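Local coordinates for protein aldo-keto reductase 1 (Coptotermes gestroi, PDB 5KET) that probably reduces carbonyl compounds as an NADP-binding oxidoreductase of the aldo-keto reductase family, at residues Gln194-Leu206 / Leu308-Phe320. Sequence-based numbering, arbitrary orientation.
With NAP (NADP nicotinamide-adenine-dinucleotide phosphate), chain C.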
ATOM      1  N   GLN A 194      -3.402   1.403   4.673  1.00 33.57           N
ATOM      2  CA  GLN A 194      -2.108   1.094   4.084  1.00 34.72           C
ATOM      3  C   GLN A 194      -1.230   2.336   4.185  1.00 36.45           C
ATOM      4  O   GLN A 194      -1.459   3.334   3.494  1.00 35.60           O
ATOM      5  CB  GLN A 194      -2.249   0.612   2.641  1.00 32.63           C
ATOM      6  CG  GLN A 194      -1.032   0.906   1.795  1.00 35.68           C
ATOM      7  CD  GLN A 194      -1.022   0.128   0.494  1.00 36.12           C
ATOM      8  OE1 GLN A 194      -1.830  -0.757   0.291  1.00 34.52           O
ATOM      9  NE2 GLN A 194      -0.146   0.496  -0.413  1.00 23.05           N
ATOM     10  N   VAL A 195      -0.235   2.270   5.063  1.00 34.38           N
ATOM     11  CA  VAL A 195       0.685   3.368   5.305  1.00 35.96           C
ATOM     12  C   VAL A 195       2.102   2.834   5.224  1.00 36.96           C
ATOM     13  O   VAL A 195       2.344   1.626   5.236  1.00 39.03           O
ATOM     14  CB  VAL A 195       0.452   4.037   6.675  1.00 36.62           C
ATOM     15  CG1 VAL A 195      -0.852   4.825   6.672  1.00 36.19           C
ATOM     16  CG2 VAL A 195       0.446   2.987   7.759  1.00 33.82           C
ATOM     17  N   GLU A 196       3.052   3.753   5.123  1.00 36.07           N
ATOM     18  CA  GLU A 196       4.455   3.389   5.203  1.00 35.77           C
ATOM     19  C   GLU A 196       4.774   2.863   6.600  1.00 41.64           C
ATOM     20  O   GLU A 196       4.330   3.429   7.611  1.00 43.71           O
ATOM     21  CB  GLU A 196       5.308   4.604   4.831  1.00 32.58           C
ATOM     22  CG  GLU A 196       6.709   4.695   5.378  1.00 36.90           C
ATOM     23  CD  GLU A 196       7.464   5.888   4.846  1.00 47.94           C
ATOM     24  OE1 GLU A 196       6.839   6.845   4.317  1.00 54.66           O
ATOM     25  OE2 GLU A 196       8.714   5.901   4.975  1.00 51.76           O
ATOM     26  N   LEU A 197       5.556   1.773   6.645  1.00 39.50           N
ATOM     27  CA  LEU A 197       5.816   1.068   7.894  1.00 41.78           C
ATOM     28  C   LEU A 197       6.935   0.056   7.699  1.00 47.15           C
ATOM     29  O   LEU A 197       6.868  -0.779   6.789  1.00 54.78           O
ATOM     30  CB  LEU A 197       4.535   0.381   8.398  1.00 39.66           C
ATOM     31  CG  LEU A 197       4.405  -0.133   9.836  1.00 39.59           C
ATOM     32  CD1 LEU A 197       2.934  -0.359  10.184  1.00 39.93           C
ATOM     33  CD2 LEU A 197       5.187  -1.416  10.068  1.00 38.14           C
ATOM     34  N   ASN A 198       7.933   0.121   8.573  1.00 42.71           N
ATOM     35  CA  ASN A 198       9.035  -0.833   8.655  1.00 44.40           C
ATOM     36  C   ASN A 198       9.710  -0.626  10.010  1.00 43.65           C
ATOM     37  O   ASN A 198       9.186   0.085  10.871  1.00 47.96           O
ATOM     38  CB  ASN A 198       9.999  -0.663   7.478  1.00 47.27           C
ATOM     39  CG  ASN A 198      10.495   0.754   7.334  1.00 49.97           C
ATOM     40  OD1 ASN A 198      10.760   1.441   8.327  1.00 50.94           O
ATOM     41  ND2 ASN A 198      10.635   1.204   6.091  1.00 52.15           N
ATOM     42  N   VAL A 199      10.880  -1.238  10.209  1.00 40.30           N
ATOM     43  CA  VAL A 199      11.498  -1.120  11.525  1.00 39.40           C
ATOM     44  C   VAL A 199      12.061   0.275  11.768  1.00 37.32           C
ATOM     45  O   VAL A 199      12.296   0.641  12.923  1.00 36.67           O
ATOM     46  CB  VAL A 199      12.604  -2.173  11.743  1.00 37.33           C
ATOM     47  CG1 VAL A 199      12.046  -3.579  11.576  1.00 41.57           C
ATOM     48  CG2 VAL A 199      13.784  -1.907  10.826  1.00 32.50           C
ATOM     49  N   TYR A 200      12.286   1.063  10.719  1.00 37.35           N
ATOM     50  CA  TYR A 200      12.701   2.450  10.902  1.00 43.17           C
ATOM     51  C   TYR A 200      11.525   3.404  11.089  1.00 40.19           C
ATOM     52  O   TYR A 200      11.740   4.551  11.492  1.00 39.25           O
ATOM     53  CB  TYR A 200      13.552   2.915   9.714  1.00 46.55           C
ATOM     54  CG  TYR A 200      14.955   2.348   9.712  1.00 49.64           C
ATOM     55  CD1 TYR A 200      15.459   1.697  10.833  1.00 52.75           C
ATOM     56  CD2 TYR A 200      15.777   2.473   8.593  1.00 49.10           C
ATOM     57  CE1 TYR A 200      16.746   1.176  10.841  1.00 55.49           C
ATOM     58  CE2 TYR A 200      17.061   1.964   8.594  1.00 53.20           C
ATOM     59  CZ  TYR A 200      17.538   1.313   9.718  1.00 54.23           C
ATOM     60  OH  TYR A 200      18.810   0.801   9.719  1.00 53.62           O
ATOM     61  N   PHE A 201      10.295   2.941  10.826  1.00 36.09           N
ATOM     62  CA  PHE A 201       9.063   3.716  10.824  1.00 34.59           C
ATOM     63  C   PHE A 201       7.928   2.762  11.214  1.00 38.21           C
ATOM     64  O   PHE A 201       7.053   2.404  10.424  1.00 40.43           O
ATOM     65  CB  PHE A 201       8.831   4.356   9.454  1.00 37.92           C
ATOM     66  CG  PHE A 201       7.831   5.474   9.456  1.00 40.46           C
ATOM     67  CD1 PHE A 201       7.990   6.570  10.287  1.00 38.65           C
ATOM     68  CD2 PHE A 201       6.738   5.435   8.609  1.00 39.14           C
ATOM     69  CE1 PHE A 201       7.070   7.593  10.280  1.00 35.39           C
ATOM     70  CE2 PHE A 201       5.819   6.454   8.597  1.00 36.68           C
ATOM     71  CZ  PHE A 201       5.984   7.533   9.439  1.00 35.77           C
ATOM     72  N   GLN A 202       7.936   2.321  12.475  1.00 39.03           N
ATOM     73  CA  GLN A 202       7.050   1.239  12.897  1.00 40.14           C
ATOM     74  C   GLN A 202       5.598   1.671  13.088  1.00 42.99           C
ATOM     75  O   GLN A 202       4.717   0.801  13.147  1.00 48.21           O
ATOM     76  CB  GLN A 202       7.575   0.614  14.190  1.00 37.60           C
ATOM     77  CG  GLN A 202       8.876  -0.126  14.008  1.00 39.89           C
ATOM     78  CD  GLN A 202       9.539  -0.496  15.312  1.00 47.83           C
ATOM     79  OE1 GLN A 202      10.762  -0.627  15.381  1.00 55.65           O
ATOM     80  NE2 GLN A 202       8.746  -0.661  16.357  1.00 48.06           N
ATOM     81  N   GLN A 203       5.327   2.974  13.193  1.00 36.34           N
ATOM     82  CA  GLN A 203       3.966   3.495  13.301  1.00 33.52           C
ATOM     83  C   GLN A 203       3.230   2.854  14.472  1.00 35.35           C
ATOM     84  O   GLN A 203       2.052   2.505  14.370  1.00 41.26           O
ATOM     85  CB  GLN A 203       3.181   3.312  11.993  1.00 30.79           C
ATOM     86  CG  GLN A 203       3.757   4.055  10.799  1.00 34.35           C
ATOM     87  CD  GLN A 203       2.962   5.293  10.427  1.00 38.18           C
ATOM     88  OE1 GLN A 203       2.604   6.101  11.291  1.00 35.56           O
ATOM     89  NE2 GLN A 203       2.707   5.469   9.128  1.00 40.95           N
ATOM     90  N   ARG A 204       3.944   2.696  15.593  1.00 36.22           N
ATOM     91  CA  ARG A 204       3.341   2.131  16.798  1.00 39.38           C
ATOM     92  C   ARG A 204       1.999   2.777  17.099  1.00 41.88           C
ATOM     93  O   ARG A 204       0.996   2.087  17.320  1.00 42.24           O
ATOM     94  CB  ARG A 204       4.275   2.307  18.001  1.00 36.28           C
ATOM     95  CG  ARG A 204       5.734   2.211  17.696  1.00 34.12           C
ATOM     96  CD  ARG A 204       6.083   0.820  17.301  1.00 36.13           C
ATOM     97  NE  ARG A 204       5.317  -0.135  18.064  1.00 37.59           N
ATOM     98  CZ  ARG A 204       5.566  -1.429  18.080  1.00 39.09           C
ATOM     99  NH1 ARG A 204       6.567  -1.929  17.374  1.00 38.31           N
ATOM    100  NH2 ARG A 204       4.808  -2.233  18.801  1.00 44.48           N
ATOM    101  N   GLU A 205       1.968   4.111  17.087  1.00 43.63           N
ATOM    102  CA  GLU A 205       0.778   4.836  17.513  1.00 44.56           C
ATOM    103  C   GLU A 205      -0.377   4.644  16.537  1.00 45.95           C
ATOM    104  O   GLU A 205      -1.524   4.451  16.953  1.00 47.38           O
ATOM    105  CB  GLU A 205       1.111   6.314  17.672  1.00 38.84           C
ATOM    106  CG  GLU A 205       1.982   6.591  18.863  1.00 40.82           C
ATOM    107  CD  GLU A 205       2.221   8.070  19.075  1.00 40.70           C
ATOM    108  OE1 GLU A 205       2.626   8.759  18.110  1.00 40.65           O
ATOM    109  OE2 GLU A 205       1.972   8.543  20.204  1.00 39.44           O
ATOM    110  N   LEU A 206      -0.098   4.691  15.238  1.00 42.45           N
ATOM    111  CA  LEU A 206      -1.189   4.584  14.284  1.00 39.15           C
ATOM    112  C   LEU A 206      -1.718   3.158  14.198  1.00 46.57           C
ATOM    113  O   LEU A 206      -2.923   2.963  14.005  1.00 51.58           O
ATOM    114  CB  LEU A 206      -0.731   5.086  12.918  1.00 35.07           C
ATOM    115  CG  LEU A 206      -1.797   5.165  11.825  1.00 32.41           C
ATOM    116  CD1 LEU A 206      -3.117   5.737  12.359  1.00 30.07           C
ATOM    117  CD2 LEU A 206      -1.282   5.998  10.656  1.00 30.43           C
ATOM    118  N   LEU A 308      14.694  -4.842  17.592  1.00 51.28           N
ATOM    119  CA  LEU A 308      14.076  -4.273  16.398  1.00 50.31           C
ATOM    120  C   LEU A 308      13.182  -3.092  16.748  1.00 49.36           C
ATOM    121  O   LEU A 308      13.071  -2.141  15.960  1.00 44.28           O
ATOM    122  CB  LEU A 308      13.288  -5.348  15.644  1.00 49.24           C
ATOM    123  CG  LEU A 308      14.108  -6.554  15.168  1.00 51.96           C
ATOM    124  CD1 LEU A 308      13.282  -7.472  14.285  1.00 52.98           C
ATOM    125  CD2 LEU A 308      15.395  -6.131  14.458  1.00 48.54           C
ATOM    126  N   ASP A 309      12.539  -3.127  17.917  1.00 49.95           N
ATOM    127  CA  ASP A 309      11.765  -1.973  18.351  1.00 50.77           C
ATOM    128  C   ASP A 309      12.664  -0.766  18.599  1.00 47.33           C
ATOM    129  O   ASP A 309      12.254   0.374  18.346  1.00 44.00           O
ATOM    130  CB  ASP A 309      10.957  -2.319  19.606  1.00 56.30           C
ATOM    131  CG  ASP A 309       9.734  -3.183  19.307  1.00 58.07           C
ATOM    132  OD1 ASP A 309       9.336  -3.289  18.125  1.00 54.96           O
ATOM    133  OD2 ASP A 309       9.161  -3.749  20.265  1.00 60.07           O
ATOM    134  N   SER A 310      13.893  -0.990  19.078  1.00 43.06           N
ATOM    135  CA  SER A 310      14.797   0.131  19.317  1.00 44.09           C
ATOM    136  C   SER A 310      15.177   0.834  18.023  1.00 43.45           C
ATOM    137  O   SER A 310      15.509   2.026  18.037  1.00 43.38           O
ATOM    138  CB  SER A 310      16.053  -0.341  20.048  1.00 45.35           C
ATOM    139  OG  SER A 310      15.789  -0.574  21.421  1.00 47.18           O
ATOM    140  N   LEU A 311      15.125   0.124  16.899  1.00 43.31           N
ATOM    141  CA  LEU A 311      15.558   0.705  15.639  1.00 45.14           C
ATOM    142  C   LEU A 311      14.617   1.789  15.144  1.00 46.98           C
ATOM    143  O   LEU A 311      15.014   2.586  14.287  1.00 54.34           O
ATOM    144  CB  LEU A 311      15.677  -0.392  14.588  1.00 43.36           C
ATOM    145  CG  LEU A 311      16.808  -1.388  14.830  1.00 43.97           C
ATOM    146  CD1 LEU A 311      16.780  -2.421  13.722  1.00 47.56           C
ATOM    147  CD2 LEU A 311      18.137  -0.658  14.952  1.00 37.99           C
ATOM    148  N   ASP A 312      13.396   1.839  15.673  1.00 45.46           N
ATOM    149  CA  ASP A 312      12.362   2.735  15.161  1.00 42.58           C
ATOM    150  C   ASP A 312      12.783   4.194  15.290  1.00 37.48           C
ATOM    151  O   ASP A 312      13.234   4.634  16.352  1.00 37.45           O
ATOM    152  CB  ASP A 312      11.051   2.479  15.911  1.00 44.93           C
ATOM    153  CG  ASP A 312       9.909   3.389  15.466  1.00 46.74           C
ATOM    154  OD1 ASP A 312      10.005   4.011  14.382  1.00 50.32           O
ATOM    155  OD2 ASP A 312       8.898   3.462  16.206  1.00 42.37           O
ATOM    156  N   LYS A 313      12.648   4.937  14.191  1.00 36.09           N
ATOM    157  CA  LYS A 313      12.963   6.357  14.149  1.00 40.53           C
ATOM    158  C   LYS A 313      11.726   7.241  14.256  1.00 43.61           C
ATOM    159  O   LYS A 313      11.861   8.469  14.233  1.00 49.25           O
ATOM    160  CB  LYS A 313      13.720   6.691  12.858  1.00 39.20           C
ATOM    161  CG  LYS A 313      15.119   6.091  12.794  1.00 45.03           C
ATOM    162  CD  LYS A 313      15.764   6.307  11.431  1.00 51.54           C
ATOM    163  CE  LYS A 313      17.279   6.162  11.520  1.00 55.89           C
ATOM    164  NZ  LYS A 313      17.673   4.880  12.166  1.00 59.56           N
ATOM    165  N   ARG A 314      10.537   6.641  14.392  1.00 40.44           N
ATOM    166  CA  ARG A 314       9.257   7.341  14.408  1.00 37.37           C
ATOM    167  C   ARG A 314       9.198   8.446  13.363  1.00 40.89           C
ATOM    168  O   ARG A 314       9.667   8.249  12.241  1.00 45.78           O
ATOM    169  CB  ARG A 314       8.971   7.889  15.795  1.00 30.12           C
ATOM    170  CG  ARG A 314       9.438   6.974  16.886  1.00 42.11           C
ATOM    171  CD  ARG A 314       9.254   7.610  18.238  1.00 47.35           C
ATOM    172  NE  ARG A 314      10.303   8.601  18.514  1.00 54.05           N
ATOM    173  CZ  ARG A 314      11.544   8.310  18.874  1.00 55.56           C
ATOM    174  NH1 ARG A 314      11.926   7.048  19.005  1.00 49.18           N
ATOM    175  NH2 ARG A 314      12.413   9.271  19.093  1.00 59.84           N
ATOM    176  N   ALA A 315       8.640   9.602  13.718  1.00 44.24           N
ATOM    177  CA  ALA A 315       8.518  10.697  12.762  1.00 49.83           C
ATOM    178  C   ALA A 315       9.860  10.993  12.107  1.00 65.53           C
ATOM    179  O   ALA A 315      10.874  11.194  12.783  1.00 67.22           O
ATOM    180  CB  ALA A 315       7.975  11.945  13.451  1.00 46.93           C
ATOM    181  N   ALA A 316       9.855  10.978  10.783  1.00 78.04           N
ATOM    182  CA  ALA A 316      11.031  11.277   9.969  1.00 78.61           C
ATOM    183  C   ALA A 316      12.287  10.462  10.299  1.00 66.60           C
ATOM    184  O   ALA A 316      13.270  11.032  10.762  1.00 66.63           O
ATOM    185  CB  ALA A 316      11.352  12.763  10.072  1.00 82.72           C
ATOM    186  N   GLY A 317      12.272   9.148  10.069  1.00 59.41           N
ATOM    187  CA  GLY A 317      11.088   8.393   9.708  1.00 55.24           C
ATOM    188  C   GLY A 317      10.674   8.262   8.256  1.00 53.84           C
ATOM    189  O   GLY A 317      11.119   7.351   7.557  1.00 54.49           O
ATOM    190  N   ARG A 318       9.798   9.163   7.812  1.00 49.61           N
ATOM    191  CA  ARG A 318       9.161   9.010   6.513  1.00 47.66           C
ATOM    192  C   ARG A 318      10.144   9.254   5.385  1.00 49.14           C
ATOM    193  O   ARG A 318      10.832  10.277   5.352  1.00 54.95           O
ATOM    194  CB  ARG A 318       7.997   9.981   6.359  1.00 48.61           C
ATOM    195  CG  ARG A 318       7.159  10.115   7.573  1.00 48.17           C
ATOM    196  CD  ARG A 318       6.252  11.315   7.481  1.00 45.75           C
ATOM    197  NE  ARG A 318       5.177  11.141   8.431  1.00 46.39           N
ATOM    198  CZ  ARG A 318       4.215  10.246   8.287  1.00 44.76           C
ATOM    199  NH1 ARG A 318       4.169   9.493   7.195  1.00 46.26           N
ATOM    200  NH2 ARG A 318       3.283  10.122   9.215  1.00 44.07           N
ATOM    201  N   ARG A 319      10.190   8.317   4.446  1.00 43.12           N
ATOM    202  CA  ARG A 319      10.737   8.595   3.129  1.00 43.42           C
ATOM    203  C   ARG A 319       9.657   8.935   2.131  1.00 39.38           C
ATOM    204  O   ARG A 319       9.908   9.701   1.195  1.00 39.98           O
ATOM    205  CB  ARG A 319      11.496   7.388   2.598  1.00 47.69           C
ATOM    206  CG  ARG A 319      12.185   6.678   3.679  1.00 45.48           C
ATOM    207  CD  ARG A 319      12.232   5.171   3.482  1.00 41.61           C
ATOM    208  NE  ARG A 319      13.361   4.659   4.284  1.00 41.69           N
ATOM    209  CZ  ARG A 319      14.563   4.388   3.793  1.00 51.63           C
ATOM    210  NH1 ARG A 319      14.834   4.576   2.504  1.00 60.89           N
ATOM    211  NH2 ARG A 319      15.509   3.963   4.569  1.00 52.62           N
ATOM    212  N   PHE A 320       8.472   8.349   2.293  1.00 38.11           N
ATOM    213  CA  PHE A 320       7.323   8.683   1.453  1.00 41.43           C
ATOM    214  C   PHE A 320       6.597   9.877   2.069  1.00 48.36           C
ATOM    215  O   PHE A 320       5.470   9.793   2.560  1.00 52.39           O
ATOM    216  CB  PHE A 320       6.409   7.478   1.291  1.00 37.79           C
ATOM    217  CG  PHE A 320       7.023   6.359   0.504  1.00 42.27           C
ATOM    218  CD1 PHE A 320       7.972   5.518   1.079  1.00 44.16           C
ATOM    219  CD2 PHE A 320       6.659   6.152  -0.816  1.00 40.15           C
ATOM    220  CE1 PHE A 320       8.540   4.494   0.345  1.00 45.68           C
ATOM    221  CE2 PHE A 320       7.215   5.136  -1.547  1.00 41.21           C
ATOM    222  CZ  PHE A 320       8.156   4.300  -0.968  1.00 45.08           C
TER
HETATM  223  PA  NAP C 400       9.987  -2.318  -0.484  0.95 57.21           P
HETATM  224  O1A NAP C 400       9.191  -3.352  -1.265  0.95 54.98           O
HETATM  225  O2A NAP C 400      10.263  -2.424   0.834  0.95 53.33           O
HETATM  226  O5B NAP C 400      11.344  -1.972  -1.411  0.95 64.42           O
HETATM  227  C5B NAP C 400      11.329  -2.837  -2.520  0.95 67.08           C
HETATM  228  C4B NAP C 400      12.667  -2.614  -3.215  0.95 68.98           C
HETATM  229  O4B NAP C 400      13.625  -3.448  -2.604  0.95 73.50           O
HETATM  230  C3B NAP C 400      12.601  -2.904  -4.740  0.95 67.03           C
HETATM  231  O3B NAP C 400      13.430  -2.005  -5.413  0.95 67.83           O
HETATM  232  C2B NAP C 400      13.207  -4.324  -4.863  0.95 65.45           C
HETATM  233  O2B NAP C 400      14.079  -4.457  -5.895  0.95 58.92           O
HETATM  234  C1B NAP C 400      13.983  -4.497  -3.498  0.95 70.99           C
HETATM  235  N9A NAP C 400      13.655  -5.767  -2.860  0.95 70.13           N
HETATM  236  C8A NAP C 400      12.412  -6.426  -2.842  0.95 72.63           C
HETATM  237  N7A NAP C 400      12.458  -7.597  -2.164  0.95 74.18           N
HETATM  238  C5A NAP C 400      13.792  -7.696  -1.729  0.95 69.79           C
HETATM  239  C6A NAP C 400      14.466  -8.668  -0.977  0.95 66.77           C
HETATM  240  N6A NAP C 400      13.815  -9.788  -0.528  0.95 65.75           N
HETATM  241  N1A NAP C 400      15.794  -8.538  -0.671  0.95 68.57           N
HETATM  242  C2A NAP C 400      16.397  -7.389  -1.153  0.95 70.00           C
HETATM  243  N3A NAP C 400      15.887  -6.374  -1.880  0.95 69.89           N
HETATM  244  C4A NAP C 400      14.548  -6.563  -2.156  0.95 69.45           C
HETATM  245  O3  NAP C 400       9.027  -1.022  -0.529  0.95 67.76           O
HETATM  246  PN  NAP C 400       8.312  -0.641  -1.880  0.95 72.84           P
HETATM  247  O1N NAP C 400       8.724  -1.363  -3.089  0.95 75.94           O
HETATM  248  O2N NAP C 400       8.058   0.846  -1.868  0.95 70.24           O
HETATM  249  O5D NAP C 400       6.656  -1.209  -1.593  0.95 75.31           O
HETATM  250  C5D NAP C 400       6.109  -1.331  -2.822  0.95 80.58           C
HETATM  251  C4D NAP C 400       4.663  -1.638  -2.650  0.95 82.95           C
HETATM  252  O4D NAP C 400       4.188  -0.770  -1.620  0.95 85.17           O
HETATM  253  C3D NAP C 400       4.003  -1.162  -3.955  0.95 82.36           C
HETATM  254  O3D NAP C 400       3.734  -2.226  -4.761  0.95 83.82           O
HETATM  255  C2D NAP C 400       2.695  -0.606  -3.489  0.95 82.23           C
HETATM  256  O2D NAP C 400       1.757  -1.594  -3.420  0.95 78.32           O
HETATM  257  C1D NAP C 400       2.982  -0.161  -2.041  0.95 84.87           C
HETATM  258  N1N NAP C 400       3.098   1.318  -2.134  0.95 85.81           N
HETATM  259  C2N NAP C 400       2.063   2.078  -1.685  0.95 87.10           C
HETATM  260  C3N NAP C 400       2.123   3.448  -1.784  0.95 88.54           C
HETATM  261  C7N NAP C 400       1.006   4.222  -1.277  0.95 91.85           C
HETATM  262  O7N NAP C 400      -0.069   3.710  -0.916  0.95 95.09           O
HETATM  263  N7N NAP C 400       1.174   5.586  -1.209  0.95 91.97           N
HETATM  264  C4N NAP C 400       3.235   4.082  -2.365  0.95 87.16           C
HETATM  265  C5N NAP C 400       4.267   3.294  -2.830  0.95 88.40           C
HETATM  266  C6N NAP C 400       4.206   1.917  -2.724  0.95 88.24           C
HETATM  267  P2B NAP C 400      13.673  -5.525  -7.270  0.95 54.07           P
HETATM  268  O1X NAP C 400      12.392  -4.833  -7.712  0.95 59.30           O
HETATM  269  O2X NAP C 400      14.856  -5.507  -8.198  0.95 49.44           O
HETATM  270  O3X NAP C 400      13.313  -6.793  -6.496  0.95 44.98           O
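The carboxylate of E196 grips two successive backbone N-H groups: R319 N gives a nearly straight bond to the syn lone pair of OE2 (2.9 Å), and F320 N reaches OE1 on its syn side at 3.0 Å, tilted from the carboxylate plane. With CG swung opposite the backbone N (chi1 154°) and the chain beyond it extended, the acid spans from its strand to the loop. Carboxylate and F320 ring stand almost perpendicular, and E196 OE1 lies near the ring plane at its edge. Replacing E196 with an alanine removes the carboxylate and is likely to leave both amides without their acceptor and the backbone beside F320 freer to shift. F320 CE2 lies 3.7 Å from C5N of the NADP nicotinamide, and its ring also meets W30 and Y220. In this TIM barrel, the fold of aldo-keto reductases, the contact fastens the C-terminal loop after helix 302-310 onto the link between strand 192-196 and helix 204-212. Farther along, F201 sends CZ over the centre of the R318 guanidinium, 3.4 Å from R318 CZ, the two planes 69° apart; Y336 gives the arginine a second, cation-pi partner. Y200 and K313 run alongside each other, and K313 NZ sits over one ring face, 4.2 Å from the Y200 centroid, a cation-pi contact, while Y200 OH is hydrogen-bonded to D250. K313 N also donates to Y200 O at 2.9 Å. D312 OD1 takes R314 N in an Asx turn and, weakly, Q202 N. At the outer end R204 NH1 forms a salt bridge with D309 OD1, the planes nearly perpendicular.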